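Local structure of uncharacterized protein (Thermus thermophilus HB8, 6SCE) at residues A[520-526]-A[540-546]; A[254-258]-A[573-578]; A[548-553]-A[631-635]; A[476-480]-A[499-503]; A[604-608]-A[617-623]. The protein probably acts as a CRISPR defence DNA nuclease of type III systems, switched on by a bound cyclic oligoadenylate. One frame throughout, in Å; residues are numbered along the deposited sequence.

Contact 1: A[520-526]-A[540-546]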
# COMPACT_ATOMS: atom_id res chain seq x y z
N ALA A 520 -11.77 10.80 -15.68
CA ALA A 520 -11.75 11.91 -14.70
C ALA A 520 -13.14 12.17 -14.13
O ALA A 520 -14.16 11.95 -14.79
CB ALA A 520 -11.19 13.17 -15.33
N ARG A 521 -13.16 12.61 -12.87
CA ARG A 521 -14.38 12.90 -12.15
C ARG A 521 -14.19 14.17 -11.35
O ARG A 521 -13.07 14.53 -10.95
CB ARG A 521 -14.74 11.79 -11.16
CG ARG A 521 -14.86 10.40 -11.74
CD ARG A 521 -16.20 10.18 -12.43
NE ARG A 521 -16.33 8.80 -12.86
CZ ARG A 521 -15.94 8.34 -14.05
NH1 ARG A 521 -15.42 9.15 -14.98
NH2 ARG A 521 -16.10 7.05 -14.33
N MSE A 522 -15.31 14.83 -11.05
CA MSE A 522 -15.29 15.98 -10.16
C MSE A 522 -15.26 15.47 -8.74
O MSE A 522 -15.04 14.27 -8.52
CB MSE A 522 -16.48 16.88 -10.54
CG MSE A 522 -16.16 17.54 -11.86
SE MSE A 522 -17.36 19.14 -12.05
CE MSE A 522 -16.33 20.23 -10.80
N GLY A 523 -15.45 16.37 -7.79
CA GLY A 523 -15.26 16.09 -6.39
C GLY A 523 -16.40 15.42 -5.67
O GLY A 523 -17.46 15.13 -6.23
N GLY A 524 -16.15 15.13 -4.40
CA GLY A 524 -17.16 14.52 -3.57
C GLY A 524 -16.58 13.92 -2.32
O GLY A 524 -15.52 14.33 -1.83
N HIS A 525 -17.29 12.93 -1.79
CA HIS A 525 -16.99 12.38 -0.50
C HIS A 525 -16.58 10.92 -0.66
O HIS A 525 -17.25 10.17 -1.35
CB HIS A 525 -18.23 12.50 0.40
CG HIS A 525 -18.48 13.91 0.84
ND1 HIS A 525 -19.16 14.82 0.05
CD2 HIS A 525 -18.09 14.59 1.94
CE1 HIS A 525 -19.20 15.99 0.67
NE2 HIS A 525 -18.56 15.87 1.82
N LEU A 526 -15.47 10.56 -0.04
CA LEU A 526 -15.05 9.16 0.03
C LEU A 526 -15.64 8.58 1.31
O LEU A 526 -15.14 8.82 2.40
CB LEU A 526 -13.53 9.06 0.05
CG LEU A 526 -12.82 9.79 -1.10
CD1 LEU A 526 -11.31 9.81 -0.87
CD2 LEU A 526 -13.14 9.13 -2.40
N THR A 540 -14.02 12.10 4.40
CA THR A 540 -12.97 12.80 3.63
C THR A 540 -13.53 13.31 2.30
O THR A 540 -14.25 12.61 1.61
CB THR A 540 -11.73 11.91 3.35
OG1 THR A 540 -11.07 11.59 4.57
CG2 THR A 540 -10.74 12.63 2.46
N GLU A 541 -13.18 14.55 1.97
CA GLU A 541 -13.68 15.23 0.78
C GLU A 541 -12.57 15.38 -0.21
O GLU A 541 -11.43 15.64 0.18
CB GLU A 541 -14.16 16.65 1.12
CG GLU A 541 -15.53 16.71 1.74
CD GLU A 541 -15.84 18.08 2.32
OE1 GLU A 541 -15.48 19.09 1.68
OE2 GLU A 541 -16.43 18.14 3.42
N VAL A 542 -12.89 15.27 -1.49
CA VAL A 542 -11.91 15.57 -2.52
C VAL A 542 -12.52 16.50 -3.56
O VAL A 542 -13.72 16.47 -3.78
CB VAL A 542 -11.39 14.29 -3.22
CG1 VAL A 542 -10.65 13.40 -2.23
CG2 VAL A 542 -12.54 13.55 -3.87
N ASP A 543 -11.67 17.23 -4.28
CA ASP A 543 -12.10 18.15 -5.35
C ASP A 543 -12.14 17.53 -6.74
O ASP A 543 -12.66 18.13 -7.70
CB ASP A 543 -11.18 19.36 -5.36
CG ASP A 543 -11.30 20.19 -4.09
OD1 ASP A 543 -12.31 20.05 -3.39
OD2 ASP A 543 -10.35 20.94 -3.80
N GLY A 544 -11.59 16.32 -6.86
CA GLY A 544 -11.63 15.59 -8.10
C GLY A 544 -10.90 14.26 -7.94
O GLY A 544 -10.17 14.04 -6.98
N VAL A 545 -11.13 13.36 -8.88
CA VAL A 545 -10.42 12.10 -8.89
C VAL A 545 -10.31 11.62 -10.34
O VAL A 545 -11.21 11.82 -11.15
CB VAL A 545 -11.07 11.06 -7.94
CG1 VAL A 545 -12.49 10.72 -8.36
CG2 VAL A 545 -10.23 9.79 -7.82
N PHE A 546 -9.16 11.04 -10.66
CA PHE A 546 -9.00 10.41 -11.96
C PHE A 546 -8.18 9.13 -11.83
O PHE A 546 -7.39 8.96 -10.88
CB PHE A 546 -8.48 11.37 -13.06
CG PHE A 546 -7.12 11.95 -12.83
CD1 PHE A 546 -6.95 13.11 -12.10
CD2 PHE A 546 -6.00 11.38 -13.44
CE1 PHE A 546 -5.69 13.67 -11.92
CE2 PHE A 546 -4.74 11.93 -13.28
CZ PHE A 546 -4.58 13.07 -12.51
O HOH W 1 -15.41 19.13 -7.59
O HOH W 2 -12.94 9.21 4.58

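Contact 2: A[254-258]-A[573-578]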
# COMPACT_ATOMS: atom_id res chain seq x y z
N ALA A 254 -8.42 6.16 12.07
CA ALA A 254 -7.41 5.13 12.25
C ALA A 254 -7.47 4.07 11.15
O ALA A 254 -6.43 3.63 10.66
CB ALA A 254 -7.55 4.46 13.60
N ARG A 255 -8.68 3.64 10.79
CA ARG A 255 -8.82 2.71 9.70
C ARG A 255 -8.30 3.34 8.39
O ARG A 255 -7.56 2.68 7.66
CB ARG A 255 -10.27 2.26 9.53
CG ARG A 255 -10.43 1.19 8.46
CD ARG A 255 -11.86 0.71 8.33
NE ARG A 255 -12.13 -0.47 9.16
CZ ARG A 255 -13.25 -1.19 9.10
NH1 ARG A 255 -14.23 -0.86 8.25
NH2 ARG A 255 -13.40 -2.24 9.89
N GLU A 256 -8.65 4.59 8.14
CA GLU A 256 -8.28 5.28 6.92
C GLU A 256 -6.77 5.42 6.74
O GLU A 256 -6.26 5.25 5.63
CB GLU A 256 -8.94 6.64 6.86
CG GLU A 256 -8.58 7.44 5.62
CD GLU A 256 -9.70 8.32 5.17
OE1 GLU A 256 -10.75 7.75 4.76
OE2 GLU A 256 -9.53 9.57 5.22
N TYR A 257 -6.04 5.71 7.81
CA TYR A 257 -4.59 5.89 7.70
C TYR A 257 -3.75 4.70 8.12
O TYR A 257 -2.51 4.80 8.22
CB TYR A 257 -4.18 7.14 8.44
CG TYR A 257 -4.95 8.36 8.01
CD1 TYR A 257 -4.93 8.80 6.69
CD2 TYR A 257 -5.67 9.09 8.94
CE1 TYR A 257 -5.63 9.93 6.30
CE2 TYR A 257 -6.37 10.22 8.57
CZ TYR A 257 -6.35 10.64 7.26
OH TYR A 257 -7.07 11.79 6.95
N GLY A 258 -4.39 3.56 8.39
CA GLY A 258 -3.66 2.35 8.75
C GLY A 258 -3.09 2.30 10.18
O GLY A 258 -2.10 1.64 10.45
N GLU A 573 -0.96 11.38 2.81
CA GLU A 573 -1.32 10.15 3.52
C GLU A 573 -2.62 9.56 2.98
O GLU A 573 -2.76 8.34 2.93
CB GLU A 573 -1.45 10.41 5.03
CG GLU A 573 -0.20 10.98 5.69
CD GLU A 573 1.01 10.08 5.60
OE1 GLU A 573 0.84 8.85 5.43
OE2 GLU A 573 2.13 10.59 5.70
N LEU A 574 -3.57 10.42 2.62
CA LEU A 574 -4.81 9.95 2.00
C LEU A 574 -4.48 9.25 0.69
O LEU A 574 -5.01 8.19 0.39
CB LEU A 574 -5.78 11.12 1.74
CG LEU A 574 -7.00 10.79 0.88
CD1 LEU A 574 -7.95 9.89 1.67
CD2 LEU A 574 -7.69 12.05 0.36
N VAL A 575 -3.62 9.88 -0.10
CA VAL A 575 -3.24 9.33 -1.40
C VAL A 575 -2.60 7.95 -1.19
O VAL A 575 -3.00 6.98 -1.84
CB VAL A 575 -2.30 10.29 -2.15
CG1 VAL A 575 -1.63 9.61 -3.36
CG2 VAL A 575 -3.09 11.53 -2.61
N ARG A 576 -1.64 7.87 -0.26
CA ARG A 576 -0.94 6.64 0.02
C ARG A 576 -1.87 5.54 0.50
O ARG A 576 -1.85 4.42 -0.03
CB ARG A 576 0.19 6.85 1.06
CG ARG A 576 0.90 5.56 1.47
CD ARG A 576 2.10 5.81 2.39
NE ARG A 576 1.71 6.27 3.73
CZ ARG A 576 1.49 5.49 4.80
NH1 ARG A 576 1.62 4.17 4.74
NH2 ARG A 576 1.13 6.05 5.95
N SER A 577 -2.67 5.86 1.50
CA SER A 577 -3.46 4.84 2.18
C SER A 577 -4.67 4.39 1.37
O SER A 577 -4.88 3.20 1.18
CB SER A 577 -3.89 5.34 3.55
OG SER A 577 -2.74 5.55 4.34
N VAL A 578 -5.43 5.36 0.86
CA VAL A 578 -6.66 5.06 0.17
C VAL A 578 -6.43 4.84 -1.34
O VAL A 578 -7.02 3.93 -1.93
CB VAL A 578 -7.73 6.15 0.40
CG1 VAL A 578 -8.97 5.87 -0.42
CG2 VAL A 578 -8.06 6.26 1.90
O HOH W 3 -1.39 6.87 6.02

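Contact 3: A[548-553]-A[631-635]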
# COMPACT_ATOMS: atom_id res chain seq x y z
N HIS A 548 -5.76 6.52 -14.22
CA HIS A 548 -5.07 6.34 -15.49
C HIS A 548 -4.03 5.25 -15.36
O HIS A 548 -3.06 5.41 -14.63
CB HIS A 548 -4.42 7.65 -15.93
CG HIS A 548 -3.86 7.60 -17.32
ND1 HIS A 548 -4.60 7.16 -18.39
CD2 HIS A 548 -2.64 7.93 -17.81
CE1 HIS A 548 -3.85 7.20 -19.48
NE2 HIS A 548 -2.66 7.67 -19.16
N ARG A 549 -4.25 4.14 -16.05
CA ARG A 549 -3.25 3.08 -16.20
C ARG A 549 -2.67 2.46 -14.92
O ARG A 549 -1.49 2.16 -14.87
CB ARG A 549 -2.11 3.60 -17.08
CG ARG A 549 -2.63 3.96 -18.47
CD ARG A 549 -1.52 4.24 -19.45
NE ARG A 549 -0.57 3.12 -19.60
CZ ARG A 549 -0.76 2.03 -20.35
NH1 ARG A 549 -1.88 1.82 -21.02
NH2 ARG A 549 0.21 1.12 -20.40
N GLY A 550 -3.49 2.25 -13.89
CA GLY A 550 -3.00 1.60 -12.64
C GLY A 550 -2.51 2.54 -11.54
O GLY A 550 -1.82 2.11 -10.55
N ALA A 551 -2.84 3.82 -11.72
CA ALA A 551 -2.63 4.81 -10.66
C ALA A 551 -3.90 5.64 -10.49
O ALA A 551 -4.45 6.18 -11.45
CB ALA A 551 -1.44 5.69 -10.95
N LEU A 552 -4.38 5.69 -9.26
CA LEU A 552 -5.47 6.58 -8.88
C LEU A 552 -4.89 7.93 -8.46
O LEU A 552 -3.83 7.99 -7.83
CB LEU A 552 -6.26 6.00 -7.71
CG LEU A 552 -7.61 6.66 -7.44
CD1 LEU A 552 -8.55 6.53 -8.61
CD2 LEU A 552 -8.23 5.97 -6.23
N TRP A 553 -5.59 9.00 -8.82
CA TRP A 553 -5.17 10.37 -8.47
C TRP A 553 -6.34 11.07 -7.79
O TRP A 553 -7.46 10.99 -8.27
CB TRP A 553 -4.84 11.19 -9.72
CG TRP A 553 -3.62 10.78 -10.48
CD1 TRP A 553 -3.47 9.67 -11.25
CD2 TRP A 553 -2.41 11.53 -10.61
NE1 TRP A 553 -2.20 9.65 -11.82
CE2 TRP A 553 -1.55 10.79 -11.45
CE3 TRP A 553 -1.97 12.75 -10.10
CZ2 TRP A 553 -0.27 11.23 -11.78
CZ3 TRP A 553 -0.70 13.17 -10.40
CH2 TRP A 553 0.15 12.41 -11.24
N PRO A 631 6.57 9.25 -13.79
CA PRO A 631 5.38 8.56 -14.30
C PRO A 631 4.66 7.68 -13.25
O PRO A 631 5.32 7.01 -12.46
CB PRO A 631 5.93 7.69 -15.44
CG PRO A 631 7.20 8.36 -15.86
CD PRO A 631 7.76 9.00 -14.62
N ALA A 632 3.33 7.74 -13.24
CA ALA A 632 2.50 6.94 -12.34
C ALA A 632 1.63 6.06 -13.20
O ALA A 632 0.98 6.57 -14.12
CB ALA A 632 1.63 7.85 -11.48
N PRO A 633 1.56 4.75 -12.93
CA PRO A 633 2.29 4.05 -11.85
C PRO A 633 3.73 3.71 -12.24
O PRO A 633 4.04 3.69 -13.43
CB PRO A 633 1.51 2.74 -11.71
CG PRO A 633 1.08 2.46 -13.11
CD PRO A 633 0.72 3.82 -13.70
N ARG A 634 4.60 3.44 -11.27
CA ARG A 634 6.00 3.11 -11.55
C ARG A 634 6.11 1.67 -12.04
O ARG A 634 5.38 0.80 -11.55
CB ARG A 634 6.87 3.28 -10.31
CG ARG A 634 6.92 4.71 -9.79
CD ARG A 634 7.78 4.84 -8.55
NE ARG A 634 7.01 4.87 -7.30
CZ ARG A 634 6.76 3.82 -6.51
NH1 ARG A 634 6.05 4.01 -5.40
NH2 ARG A 634 7.18 2.60 -6.82
N ARG A 635 6.98 1.44 -13.02
CA ARG A 635 7.33 0.08 -13.43
C ARG A 635 8.59 -0.33 -12.69
O ARG A 635 9.62 0.33 -12.83
CB ARG A 635 7.62 0.01 -14.92
CG ARG A 635 6.41 0.18 -15.82
CD ARG A 635 6.81 -0.04 -17.27
NE ARG A 635 5.65 0.01 -18.15
CZ ARG A 635 5.67 -0.25 -19.45
NH1 ARG A 635 6.81 -0.58 -20.06
NH2 ARG A 635 4.55 -0.18 -20.16
O HOH W 4 -1.56 7.69 -13.83

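Contact 4: A[476-480]-A[499-503]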
# COMPACT_ATOMS: atom_id res chain seq x y z
N PHE A 476 -23.10 31.87 -14.16
CA PHE A 476 -22.42 30.57 -14.20
C PHE A 476 -23.38 29.50 -13.67
O PHE A 476 -23.74 28.54 -14.37
CB PHE A 476 -21.12 30.62 -13.39
CG PHE A 476 -20.38 29.31 -13.31
CD1 PHE A 476 -19.88 28.72 -14.46
CD2 PHE A 476 -20.18 28.67 -12.09
CE1 PHE A 476 -19.20 27.51 -14.40
CE2 PHE A 476 -19.50 27.47 -12.02
CZ PHE A 476 -19.01 26.89 -13.18
N LEU A 477 -23.86 29.70 -12.45
CA LEU A 477 -24.78 28.76 -11.83
C LEU A 477 -26.04 28.49 -12.66
O LEU A 477 -26.59 27.39 -12.60
CB LEU A 477 -25.17 29.24 -10.43
CG LEU A 477 -24.01 29.38 -9.43
CD1 LEU A 477 -24.51 30.06 -8.17
CD2 LEU A 477 -23.36 28.05 -9.11
N LYS A 478 -26.48 29.48 -13.44
CA LYS A 478 -27.65 29.34 -14.31
C LYS A 478 -27.39 28.47 -15.53
O LYS A 478 -28.26 27.68 -15.93
CB LYS A 478 -28.19 30.71 -14.75
CG LYS A 478 -28.98 31.45 -13.67
N PHE A 479 -26.22 28.60 -16.14
CA PHE A 479 -25.85 27.74 -17.27
C PHE A 479 -25.56 26.29 -16.78
O PHE A 479 -25.69 25.33 -17.53
CB PHE A 479 -24.66 28.33 -18.04
CG PHE A 479 -24.71 28.09 -19.54
CD1 PHE A 479 -25.44 28.94 -20.37
CD2 PHE A 479 -24.03 27.01 -20.11
CE1 PHE A 479 -25.49 28.72 -21.74
CE2 PHE A 479 -24.08 26.79 -21.48
CZ PHE A 479 -24.81 27.64 -22.30
N TRP A 480 -25.17 26.16 -15.51
CA TRP A 480 -24.92 24.85 -14.88
C TRP A 480 -26.24 24.10 -14.72
O TRP A 480 -26.34 22.91 -15.07
CB TRP A 480 -24.25 25.07 -13.51
CG TRP A 480 -23.69 23.86 -12.84
CD1 TRP A 480 -24.36 22.99 -12.02
CD2 TRP A 480 -22.34 23.39 -12.90
NE1 TRP A 480 -23.50 22.01 -11.57
CE2 TRP A 480 -22.26 22.23 -12.10
CE3 TRP A 480 -21.19 23.84 -13.55
CZ2 TRP A 480 -21.07 21.50 -11.94
CZ3 TRP A 480 -20.00 23.12 -13.39
CH2 TRP A 480 -19.96 21.96 -12.59
N LEU A 499 -16.00 25.98 -7.09
CA LEU A 499 -16.57 25.29 -8.25
C LEU A 499 -16.00 25.69 -9.63
O LEU A 499 -15.79 24.83 -10.50
CB LEU A 499 -18.11 25.39 -8.25
CG LEU A 499 -18.83 24.56 -9.32
CD1 LEU A 499 -18.39 23.10 -9.30
CD2 LEU A 499 -20.35 24.65 -9.19
N PRO A 500 -15.73 27.00 -9.83
CA PRO A 500 -15.12 27.39 -11.10
C PRO A 500 -13.74 26.73 -11.37
O PRO A 500 -13.50 26.22 -12.46
CB PRO A 500 -14.99 28.91 -10.98
CG PRO A 500 -16.10 29.30 -10.06
CD PRO A 500 -16.21 28.17 -9.07
N LEU A 501 -12.86 26.77 -10.38
CA LEU A 501 -11.54 26.13 -10.52
C LEU A 501 -11.69 24.59 -10.68
O LEU A 501 -11.03 24.00 -11.53
CB LEU A 501 -10.66 26.45 -9.34
CG LEU A 501 -9.24 25.87 -9.40
CD1 LEU A 501 -8.49 26.32 -10.64
CD2 LEU A 501 -8.47 26.27 -8.15
N GLU A 502 -12.57 23.99 -9.88
CA GLU A 502 -12.84 22.54 -9.95
C GLU A 502 -13.36 22.11 -11.30
O GLU A 502 -12.96 21.07 -11.81
CB GLU A 502 -13.85 22.11 -8.89
CG GLU A 502 -13.35 22.21 -7.47
CD GLU A 502 -14.44 22.00 -6.45
OE1 GLU A 502 -15.57 21.62 -6.85
OE2 GLU A 502 -14.15 22.20 -5.25
N TYR A 503 -14.27 22.89 -11.88
CA TYR A 503 -14.81 22.55 -13.19
C TYR A 503 -13.79 22.72 -14.30
O TYR A 503 -13.72 21.91 -15.23
CB TYR A 503 -16.06 23.37 -13.53
CG TYR A 503 -16.66 22.94 -14.83
CD1 TYR A 503 -17.27 21.70 -14.95
CD2 TYR A 503 -16.58 23.75 -15.97
CE1 TYR A 503 -17.81 21.28 -16.15
CE2 TYR A 503 -17.11 23.33 -17.18
CZ TYR A 503 -17.73 22.10 -17.26
OH TYR A 503 -18.28 21.66 -18.45

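Contact 5: A[604-608]-A[617-623]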
# COMPACT_ATOMS: atom_id res chain seq x y z
N VAL A 604 1.88 16.24 -6.97
CA VAL A 604 2.32 17.03 -8.12
C VAL A 604 1.63 18.39 -7.99
O VAL A 604 0.43 18.46 -7.72
CB VAL A 604 1.94 16.34 -9.46
CG1 VAL A 604 2.26 17.22 -10.66
CG2 VAL A 604 2.63 15.00 -9.59
N TYR A 605 2.40 19.47 -8.15
CA TYR A 605 1.90 20.82 -7.93
C TYR A 605 1.79 21.56 -9.26
O TYR A 605 2.75 21.62 -10.02
CB TYR A 605 2.83 21.58 -7.01
CG TYR A 605 2.76 21.08 -5.59
CD1 TYR A 605 3.57 20.03 -5.16
CD2 TYR A 605 1.88 21.64 -4.70
CE1 TYR A 605 3.50 19.58 -3.85
CE2 TYR A 605 1.80 21.19 -3.39
CZ TYR A 605 2.61 20.16 -2.98
OH TYR A 605 2.51 19.74 -1.68
N MSE A 606 0.61 22.12 -9.52
CA MSE A 606 0.37 22.88 -10.75
C MSE A 606 -0.37 24.15 -10.47
O MSE A 606 -0.96 24.34 -9.39
CB MSE A 606 -0.45 22.05 -11.73
CG MSE A 606 0.26 20.75 -12.10
SE MSE A 606 -0.76 19.86 -13.50
CE MSE A 606 -0.01 20.75 -15.11
N ALA A 607 -0.36 25.06 -11.45
CA ALA A 607 -1.04 26.33 -11.30
C ALA A 607 -1.48 26.94 -12.63
O ALA A 607 -0.82 26.79 -13.66
CB ALA A 607 -0.15 27.31 -10.54
N LEU A 608 -2.63 27.60 -12.59
CA LEU A 608 -3.16 28.31 -13.76
C LEU A 608 -2.23 29.48 -14.09
O LEU A 608 -1.84 29.66 -15.25
CB LEU A 608 -4.60 28.77 -13.53
CG LEU A 608 -5.68 27.75 -13.90
CD1 LEU A 608 -5.50 26.45 -13.13
CD2 LEU A 608 -7.07 28.31 -13.64
N TYR A 617 4.21 23.38 -12.15
CA TYR A 617 3.86 23.26 -13.55
C TYR A 617 2.66 24.14 -13.87
O TYR A 617 1.90 24.54 -12.98
CB TYR A 617 3.58 21.82 -13.95
CG TYR A 617 4.77 20.91 -13.82
CD1 TYR A 617 5.08 20.31 -12.60
CD2 TYR A 617 5.59 20.66 -14.91
CE1 TYR A 617 6.18 19.48 -12.47
CE2 TYR A 617 6.70 19.82 -14.79
CZ TYR A 617 6.99 19.24 -13.57
OH TYR A 617 8.07 18.41 -13.45
N ARG A 618 2.51 24.44 -15.15
CA ARG A 618 1.46 25.31 -15.61
C ARG A 618 0.26 24.47 -16.05
O ARG A 618 0.38 23.58 -16.89
CB ARG A 618 1.97 26.20 -16.75
CG ARG A 618 1.04 27.35 -17.09
CD ARG A 618 1.57 28.20 -18.24
NE ARG A 618 0.49 28.70 -19.09
CZ ARG A 618 -0.32 29.72 -18.79
NH1 ARG A 618 -0.19 30.39 -17.65
NH2 ARG A 618 -1.27 30.08 -19.65
N PHE A 619 -0.90 24.76 -15.48
CA PHE A 619 -2.12 24.05 -15.81
C PHE A 619 -2.93 24.94 -16.75
O PHE A 619 -3.14 26.11 -16.41
CB PHE A 619 -2.91 23.78 -14.53
CG PHE A 619 -4.08 22.87 -14.72
CD1 PHE A 619 -5.33 23.37 -15.08
CD2 PHE A 619 -3.94 21.50 -14.56
CE1 PHE A 619 -6.41 22.53 -15.27
CE2 PHE A 619 -5.01 20.65 -14.76
CZ PHE A 619 -6.25 21.17 -15.12
N PRO A 620 -3.43 24.44 -17.88
CA PRO A 620 -3.39 23.03 -18.27
C PRO A 620 -2.31 22.69 -19.29
O PRO A 620 -2.21 21.52 -19.69
CB PRO A 620 -4.75 22.83 -18.93
CG PRO A 620 -5.03 24.16 -19.57
CD PRO A 620 -4.47 25.18 -18.61
N GLU A 621 -1.52 23.69 -19.71
CA GLU A 621 -0.57 23.52 -20.83
C GLU A 621 0.44 22.42 -20.57
O GLU A 621 0.74 21.63 -21.46
CB GLU A 621 0.19 24.82 -21.15
CG GLU A 621 -0.62 25.89 -21.87
CD GLU A 621 -1.56 26.68 -20.96
OE1 GLU A 621 -1.50 26.52 -19.72
OE2 GLU A 621 -2.37 27.45 -21.51
N GLU A 622 0.96 22.37 -19.35
CA GLU A 622 2.00 21.42 -18.99
C GLU A 622 1.50 20.16 -18.27
O GLU A 622 2.26 19.55 -17.52
CB GLU A 622 3.06 22.11 -18.12
CG GLU A 622 3.83 23.19 -18.86
CD GLU A 622 4.98 23.73 -18.04
OE1 GLU A 622 4.74 24.19 -16.90
OE2 GLU A 622 6.13 23.70 -18.53
N LEU A 623 0.24 19.76 -18.51
CA LEU A 623 -0.29 18.52 -17.94
C LEU A 623 0.59 17.32 -18.30
O LEU A 623 1.09 16.63 -17.41
CB LEU A 623 -1.72 18.24 -18.40
CG LEU A 623 -2.84 18.60 -17.42
CD1 LEU A 623 -4.18 18.23 -18.03
CD2 LEU A 623 -2.64 17.92 -16.07

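Contact 1: A[520-526]-A[540-546]
Thr540 O accepts a hydrogen bond from Leu526 N (2.9 Å), and a water joins Thr540 N to Leu526 O, closing this end of an antiparallel ladder. At Glu541 the side chain lies beside His525, both pointing the same way: Glu541 CG is 3.1 Å from His525 NE2, with carboxylate and imidazole planes 58° apart. Val542 pairs with Gly524 through two backbone hydrogen bonds, and its CG1 meets Leu526 CD1 (3.9 Å) at about a right angle. Asp543 and Gly544 both face Val555, a classic beta bulge. Here direct pairing lapses, and a water links Gly523 N to Asp543 O. Asp543, its OD2 held by Cys557 N, lies beside Glu556, an acidic pair consistent with a PD-(D/E)XK nuclease site. Val545 restores the ladder with two bonds, its O taking Arg521 N (2.7 Å) and its N giving to Arg521 O, and Phe546 CB rests on Ala520 CB (4.0 Å). Strands 434-438 and 551-558 flank the pair, while selenomethionine Met522 packs against helix 499-513.

Contact 2: A[254-258]-A[573-578]
Tyr257 and Glu573 cross at about a right angle, Tyr257 CD1 coming to 4.2 Å from Glu573 CB. Next to them Glu256, whose CG stands anti to the backbone N (chi1 179°), runs across the second helix. Its CG touches Val578 CG2 (3.9 Å) and its OE2 ends beside Leu574 CD1 (3.9 Å); that oxygen is claimed by Arg206 and Thr540. Ser577 CB presses on Glu256 O at 3.2 Å, a buried carbonyl with no polar partner in the model. Glu573, bent at chi2 (-62°), puts OE1 in the guanidinium plane of Arg576 to take both NH2 (2.9 Å) and NE, side-on. A water joins OE1 to Tyr257 O and also meets Ser577 OG. Replacing Glu573, an alanine would probably leave Arg576 without this charged mate, with Ser213 still at its NH2, and take one of the water's partners away. Gly258 follows helix 240-257 in a Schellman motif; that helix's last turn packs on helix 561-579, which connects strands 551-558 and 584-592 in a beta-alpha-beta crossover.

Contact 3: A[548-553]-A[631-635]
The methyl group of Ala632 packs on two residues at once, its CB 3.8 Å from Ala551 CB and 3.9 Å from Trp553 CZ2. Its partners belong to a beta hairpin: strands 541-548 and 551-558 are joined by a tight type I' turn at Arg549 and Gly550, and the chain after helix 623-627 lies against it. The Pro633 ring, behind a cis peptide bond, leans on the turn, with CD 3.0 Å from Arg549 O and CB 3.6 Å from Gly550 O. The cis bond brings this ring and the Ala632 methyl onto the hairpin together. The spot borders the bound RNA, where Gly550 O accepts from an adenine N6 and Pro633 packs on an adenine base, consistent with a share in the cyclic oligoadenylate pocket. Arg549 and Arg635 both reach Asp406, whose carboxylate brings their guanidinium groups close. Trp553, with CG beside the backbone N (chi1 -68°), turns NE1 to a water lying in the indole plane at 2.9 Å, and that water also donates to His548 O and Ala632 O.

Contact 4: A[476-480]-A[499-503]
Trp480 reaches from one helix to Leu499 and Tyr503 of another, and its indole meets both. The side chain leaves CB with CG anti to the backbone N (chi1 -169°), which sends the ring system straight across the gap between the two segments, whose axes come no closer than 12.6 Å. On the five-membered ring, NE1 turns off to donate to Gln486. The six-membered ring does the touching. CZ2 and then CH2 pass along Leu499 CD1, CH2 at 3.8 Å, while Leu499 CD2 sits squarely over the ring's face, 4.1 Å from its centroid, a CH-pi contact. At the far rim CZ3 arrives 3.5 Å from Tyr503 CD1. There the indole edge points toward the tyrosine face in an offset edge-to-face pair, centroids 5.2 Å apart and planes at 77°. One turn earlier, Phe476 meets the same leucine differently, putting CE2 4.0 Å from Leu499 CG, which lies at the edge of the phenyl ring; Pro500 CG is a looser neighbour of that same atom. Leu499 thus touches both aromatic rings, the face of one and the edge of the other. Helix 499-513, followed by strands 519-528, 541-548 and 551-558, helix 561-579 and strand 584-592, gives the alpha-beta-beta-beta-alpha-beta order of PD-(D/E)XK nuclease cores, and this aromatic packing joins helix 473-484 to its first helix.

Contact 5: A[604-608]-A[617-623]
Residues 605-607 and 617-619 run parallel, laced by hydrogen bonds from Tyr617 N to Tyr605 O (3.1 Å), Ala607 N to Tyr617 O and Phe619 N to Ala607 O (2.7 Å). Selenomethionine Met606 extends on the face it shares with Tyr617: SE lies at the edge of the Phe619 ring, 5.1 Å from its centroid, a Met-aromatic contact, and also 3.7 Å from Leu623 CD2. A bend at chi3 (86°) brings CE near both Arg618 O and Glu622 O. Strand 617-618 edges the mixed sheet of what is probably the nuclease domain; a cis peptide before Pro620 and a type I turn from Pro620 to Leu623 lead into helix 623-627, with Glu622 at the N-cap position. Arg618 N donates to the anti lone pair of Glu622 OE1, while its NE forms a salt bridge to Glu621 OE1 (3.0 Å). With an alanine in place of Arg618, the Glu621 carboxylate would probably lose its charged mate and be free to swing. Leu608 lies alongside Phe619, CD1 to CD1 3.6 Å.

From the N terminus, the first segment met is 254-258, which opens contact 2; its partner 573-578 comes more than 300 residues later. Within that span contact 4 closes first, bringing helix 473-484 to helix 499-513, and contact 1 follows, joining neighbouring strands. Contact 3 begins at 548-553, before contact 2 has closed, so the two cross; it ends at 631-635 and encloses contact 5. Contacts 1, 3 and 5 share one sheet. Contact 1 touches contacts 2 and 4, and its Phe546 O is backbone hydrogen-bonded to Trp553 N of contact 3. Leu501 and Trp553 pack on Leu608 and Val604, linking contacts 4 and 3 to contact 5.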